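Local coordinates for phage-like element PBSX protein XkdM (Bacillus subtilis, PDB 2GUJ) that is of unknown function but, as a phage tail tube family protein of a defective prophage, probably builds the inner tube of a phage-like tail, at residues B[101-115]-B[130-143]. Sequence-based numbering, arbitrary orientation.
Sequences TERVTLYDVNFDSAK and VPFTFEDFDVPEKL
Leu106 lays CD1 over one face of the Phe134 ring, 4.0 Å from the ring centroid and displaced toward the rim, a CH-pi contact; the same methyl also packs on Phe137 CB. On the other face of the antiparallel pairing, the Tyr107 ring lies alongside Asp136 and crosses Asp138 at an angle. With CG anti to the carbonyl carbon (chi1 -55°), the phenol extends back along the strand, and Tyr107 OH hydrogen-bonds Asp138 OD2 at 3.1 Å, approaching from above the carboxylate plane. Asp136 OD2 forms a salt bridge with Arg46. Between these faces, Thr105 N donates to Asp138 O at 2.9 Å, and Glu135 N reaches Tyr107 O at 2.9 Å, just where residues 106-109 form a type II turn. Beyond it, Thr133 N bonds Asn110 O, and Phe111 sets CD2 against Phe132 CB, their ring planes inclined at 71°. Phe63 and Phe86 extend this aromatic cluster. At the far end, Arg103 and Glu141 point the same way in a long salt bridge. Strand 103-109 thus lies between 86-92 and 136-138 in the antiparallel sheet, consistent with the beta-barrel fold of phage tail tube proteins.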
# COMPACT_ATOMS: atom_id res chain seq x y z
N THR B 101 -22.33 10.81 9.37
CA THR B 101 -20.98 10.52 9.85
C THR B 101 -20.97 9.58 11.07
O THR B 101 -21.44 9.93 12.16
CB THR B 101 -20.21 11.80 10.21
OG1 THR B 101 -19.97 12.55 9.01
CG2 THR B 101 -18.86 11.45 10.83
N GLU B 102 -20.43 8.39 10.85
CA GLU B 102 -20.38 7.36 11.88
C GLU B 102 -18.95 6.95 12.27
O GLU B 102 -17.99 7.26 11.57
CB GLU B 102 -21.13 6.11 11.38
CG GLU B 102 -22.48 6.38 10.70
CD GLU B 102 -22.52 5.86 9.26
OE1 GLU B 102 -21.83 6.45 8.41
OE2 GLU B 102 -23.23 4.86 9.00
N ARG B 103 -18.84 6.25 13.40
CA ARG B 103 -17.55 5.78 13.89
C ARG B 103 -17.20 4.47 13.21
O ARG B 103 -18.06 3.63 12.95
CB ARG B 103 -17.59 5.56 15.40
CG ARG B 103 -16.27 5.06 15.97
CD ARG B 103 -15.81 5.93 17.13
NE ARG B 103 -16.25 5.44 18.43
CZ ARG B 103 -16.07 6.09 19.57
NH1 ARG B 103 -15.46 7.27 19.56
NH2 ARG B 103 -16.47 5.56 20.71
N VAL B 104 -15.92 4.29 12.94
CA VAL B 104 -15.43 3.09 12.30
C VAL B 104 -14.44 2.44 13.23
O VAL B 104 -13.52 3.10 13.71
CB VAL B 104 -14.68 3.42 11.03
CG1 VAL B 104 -14.47 2.18 10.20
CG2 VAL B 104 -15.42 4.48 10.27
N THR B 105 -14.61 1.16 13.51
CA THR B 105 -13.62 0.52 14.35
C THR B 105 -12.97 -0.52 13.44
O THR B 105 -13.58 -0.98 12.48
CB THR B 105 -14.25 -0.17 15.55
OG1 THR B 105 -14.70 -1.48 15.16
CG2 THR B 105 -15.42 0.65 16.09
N LEU B 106 -11.72 -0.85 13.72
CA LEU B 106 -11.00 -1.85 12.93
C LEU B 106 -10.52 -2.89 13.89
O LEU B 106 -9.47 -2.73 14.53
CB LEU B 106 -9.81 -1.24 12.20
CG LEU B 106 -10.16 -0.52 10.90
CD1 LEU B 106 -10.99 -1.44 10.01
CD2 LEU B 106 -10.94 0.73 11.20
N TYR B 107 -11.28 -3.96 14.02
CA TYR B 107 -10.90 -5.01 14.93
C TYR B 107 -9.62 -5.66 14.50
O TYR B 107 -9.39 -5.93 13.33
CB TYR B 107 -12.01 -6.04 15.04
CG TYR B 107 -13.31 -5.41 15.43
CD1 TYR B 107 -13.34 -4.29 16.27
CD2 TYR B 107 -14.51 -5.90 14.94
CE1 TYR B 107 -14.53 -3.67 16.60
CE2 TYR B 107 -15.71 -5.29 15.26
CZ TYR B 107 -15.72 -4.18 16.09
OH TYR B 107 -16.91 -3.54 16.36
N ASP B 108 -8.76 -5.85 15.49
CA ASP B 108 -7.47 -6.47 15.32
C ASP B 108 -6.53 -5.88 14.29
O ASP B 108 -5.85 -6.63 13.58
CB ASP B 108 -7.65 -7.96 15.08
CG ASP B 108 -7.57 -8.74 16.37
OD1 ASP B 108 -8.13 -8.29 17.39
OD2 ASP B 108 -6.93 -9.81 16.36
N VAL B 109 -6.49 -4.56 14.21
CA VAL B 109 -5.55 -3.91 13.31
C VAL B 109 -4.24 -4.38 13.92
O VAL B 109 -4.18 -4.59 15.13
CB VAL B 109 -5.62 -2.36 13.39
CG1 VAL B 109 -6.67 -1.95 14.42
CG2 VAL B 109 -4.25 -1.79 13.76
N ASN B 110 -3.19 -4.52 13.12
CA ASN B 110 -1.92 -5.00 13.67
C ASN B 110 -0.69 -4.65 12.86
O ASN B 110 -0.52 -5.13 11.74
CB ASN B 110 -2.02 -6.51 13.84
CG ASN B 110 -0.67 -7.17 14.05
OD1 ASN B 110 0.28 -6.53 14.53
ND2 ASN B 110 -0.58 -8.46 13.73
N PHE B 111 0.18 -3.82 13.43
CA PHE B 111 1.43 -3.43 12.75
C PHE B 111 2.60 -4.26 13.24
O PHE B 111 2.44 -5.15 14.08
CB PHE B 111 1.82 -1.98 13.02
CG PHE B 111 0.68 -1.10 13.36
CD1 PHE B 111 0.08 -1.16 14.62
CD2 PHE B 111 0.20 -0.19 12.43
CE1 PHE B 111 -0.99 -0.33 14.94
CE2 PHE B 111 -0.86 0.65 12.72
CZ PHE B 111 -1.47 0.59 13.98
N ASP B 112 3.77 -3.96 12.71
CA ASP B 112 4.99 -4.63 13.11
C ASP B 112 5.54 -3.74 14.23
O ASP B 112 5.78 -2.54 14.03
CB ASP B 112 5.97 -4.72 11.93
CG ASP B 112 7.29 -5.40 12.30
OD1 ASP B 112 7.28 -6.57 12.76
OD2 ASP B 112 8.35 -4.78 12.11
N SER B 113 5.72 -4.33 15.40
CA SER B 113 6.22 -3.60 16.56
C SER B 113 7.35 -2.67 16.20
O SER B 113 7.22 -1.45 16.29
CB SER B 113 6.70 -4.60 17.60
OG SER B 113 5.72 -5.58 17.81
N ALA B 114 8.47 -3.27 15.80
CA ALA B 114 9.67 -2.54 15.41
C ALA B 114 9.31 -1.31 14.61
O ALA B 114 9.74 -0.19 14.92
CB ALA B 114 10.58 -3.43 14.59
N LYS B 115 8.52 -1.52 13.55
CA LYS B 115 8.10 -0.43 12.69
C LYS B 115 7.57 0.73 13.51
O LYS B 115 7.74 1.90 13.13
CB LYS B 115 7.03 -0.91 11.70
CG LYS B 115 7.60 -1.55 10.42
CD LYS B 115 6.58 -2.46 9.75
CE LYS B 115 5.23 -1.77 9.59
NZ LYS B 115 4.19 -2.65 9.00
N VAL B 130 2.37 3.97 8.16
CA VAL B 130 2.66 2.63 8.60
C VAL B 130 1.63 1.64 8.14
O VAL B 130 0.43 1.93 8.16
CB VAL B 130 2.77 2.56 10.09
CG1 VAL B 130 3.45 1.26 10.48
CG2 VAL B 130 3.54 3.76 10.59
N PRO B 131 2.09 0.47 7.69
CA PRO B 131 1.20 -0.60 7.21
C PRO B 131 0.62 -1.33 8.41
O PRO B 131 1.17 -1.26 9.50
CB PRO B 131 2.14 -1.50 6.40
CG PRO B 131 3.25 -0.54 5.97
CD PRO B 131 3.47 0.23 7.25
N PHE B 132 -0.50 -2.02 8.22
CA PHE B 132 -1.09 -2.75 9.32
C PHE B 132 -2.14 -3.66 8.75
O PHE B 132 -2.53 -3.49 7.60
CB PHE B 132 -1.69 -1.79 10.35
CG PHE B 132 -2.95 -1.12 9.89
CD1 PHE B 132 -4.14 -1.84 9.77
CD2 PHE B 132 -2.96 0.24 9.58
CE1 PHE B 132 -5.31 -1.23 9.35
CE2 PHE B 132 -4.14 0.87 9.16
CZ PHE B 132 -5.32 0.13 9.05
N THR B 133 -2.61 -4.64 9.51
CA THR B 133 -3.61 -5.52 8.93
C THR B 133 -4.70 -5.90 9.90
O THR B 133 -4.52 -6.76 10.76
CB THR B 133 -3.00 -6.82 8.38
OG1 THR B 133 -2.59 -7.66 9.46
CG2 THR B 133 -1.80 -6.51 7.50
N PHE B 134 -5.84 -5.24 9.74
CA PHE B 134 -6.99 -5.51 10.60
C PHE B 134 -7.60 -6.83 10.20
O PHE B 134 -7.34 -7.31 9.10
CB PHE B 134 -8.02 -4.40 10.45
CG PHE B 134 -8.56 -4.25 9.06
CD1 PHE B 134 -7.78 -3.69 8.05
CD2 PHE B 134 -9.84 -4.67 8.77
CE1 PHE B 134 -8.29 -3.55 6.77
CE2 PHE B 134 -10.36 -4.54 7.50
CZ PHE B 134 -9.58 -3.97 6.49
N GLU B 135 -8.40 -7.43 11.07
CA GLU B 135 -9.03 -8.71 10.77
C GLU B 135 -10.53 -8.55 10.65
O GLU B 135 -11.24 -9.52 10.40
CB GLU B 135 -8.72 -9.74 11.86
CG GLU B 135 -7.77 -10.83 11.44
CD GLU B 135 -6.49 -10.29 10.83
OE1 GLU B 135 -6.51 -10.00 9.61
OE2 GLU B 135 -5.48 -10.16 11.57
N ASP B 136 -11.01 -7.33 10.84
CA ASP B 136 -12.43 -7.05 10.73
C ASP B 136 -12.65 -5.56 10.92
O ASP B 136 -11.91 -4.91 11.67
CB ASP B 136 -13.21 -7.84 11.78
CG ASP B 136 -14.69 -7.70 11.59
OD1 ASP B 136 -15.13 -6.58 11.27
OD2 ASP B 136 -15.43 -8.69 11.76
N PHE B 137 -13.65 -5.02 10.25
CA PHE B 137 -13.96 -3.60 10.31
C PHE B 137 -15.41 -3.42 10.73
O PHE B 137 -16.17 -4.37 10.70
CB PHE B 137 -13.70 -2.98 8.95
CG PHE B 137 -14.93 -2.75 8.14
CD1 PHE B 137 -15.58 -1.53 8.20
CD2 PHE B 137 -15.41 -3.73 7.28
CE1 PHE B 137 -16.70 -1.27 7.42
CE2 PHE B 137 -16.53 -3.48 6.50
CZ PHE B 137 -17.17 -2.25 6.57
N ASP B 138 -15.80 -2.20 11.08
CA ASP B 138 -17.16 -1.98 11.56
C ASP B 138 -17.58 -0.50 11.59
O ASP B 138 -16.74 0.39 11.72
CB ASP B 138 -17.26 -2.57 12.98
CG ASP B 138 -18.67 -2.73 13.46
OD1 ASP B 138 -19.48 -1.80 13.26
OD2 ASP B 138 -18.96 -3.79 14.05
N VAL B 139 -18.87 -0.24 11.49
CA VAL B 139 -19.38 1.13 11.54
C VAL B 139 -20.60 1.06 12.44
O VAL B 139 -21.73 1.23 11.99
CB VAL B 139 -19.80 1.60 10.15
CG1 VAL B 139 -20.29 3.03 10.21
CG2 VAL B 139 -18.63 1.46 9.19
N PRO B 140 -20.38 0.82 13.73
CA PRO B 140 -21.37 0.68 14.80
C PRO B 140 -22.34 1.80 15.12
O PRO B 140 -23.54 1.56 15.22
CB PRO B 140 -20.51 0.36 16.01
CG PRO B 140 -19.33 1.24 15.77
CD PRO B 140 -19.03 0.96 14.31
N GLU B 141 -21.85 3.02 15.30
CA GLU B 141 -22.74 4.12 15.66
C GLU B 141 -22.60 5.32 14.76
O GLU B 141 -21.64 5.42 14.02
CB GLU B 141 -22.48 4.51 17.11
CG GLU B 141 -21.02 4.85 17.41
CD GLU B 141 -20.67 4.73 18.89
OE1 GLU B 141 -21.31 5.42 19.72
OE2 GLU B 141 -19.74 3.95 19.23
N LYS B 142 -23.57 6.23 14.81
CA LYS B 142 -23.48 7.41 13.98
C LYS B 142 -22.56 8.40 14.65
O LYS B 142 -21.36 8.15 14.70
CB LYS B 142 -24.86 8.01 13.70
CG LYS B 142 -25.54 7.29 12.54
CD LYS B 142 -26.64 8.09 11.88
CE LYS B 142 -27.04 7.45 10.56
NZ LYS B 142 -28.17 8.15 9.89
N LEU B 143 -23.08 9.51 15.15
CA LEU B 143 -22.19 10.47 15.80
C LEU B 143 -22.87 11.77 16.22
O LEU B 143 -23.87 12.19 15.62
CB LEU B 143 -21.00 10.80 14.89
CG LEU B 143 -19.60 10.83 15.51
CD1 LEU B 143 -19.48 12.00 16.48
CD2 LEU B 143 -19.32 9.51 16.22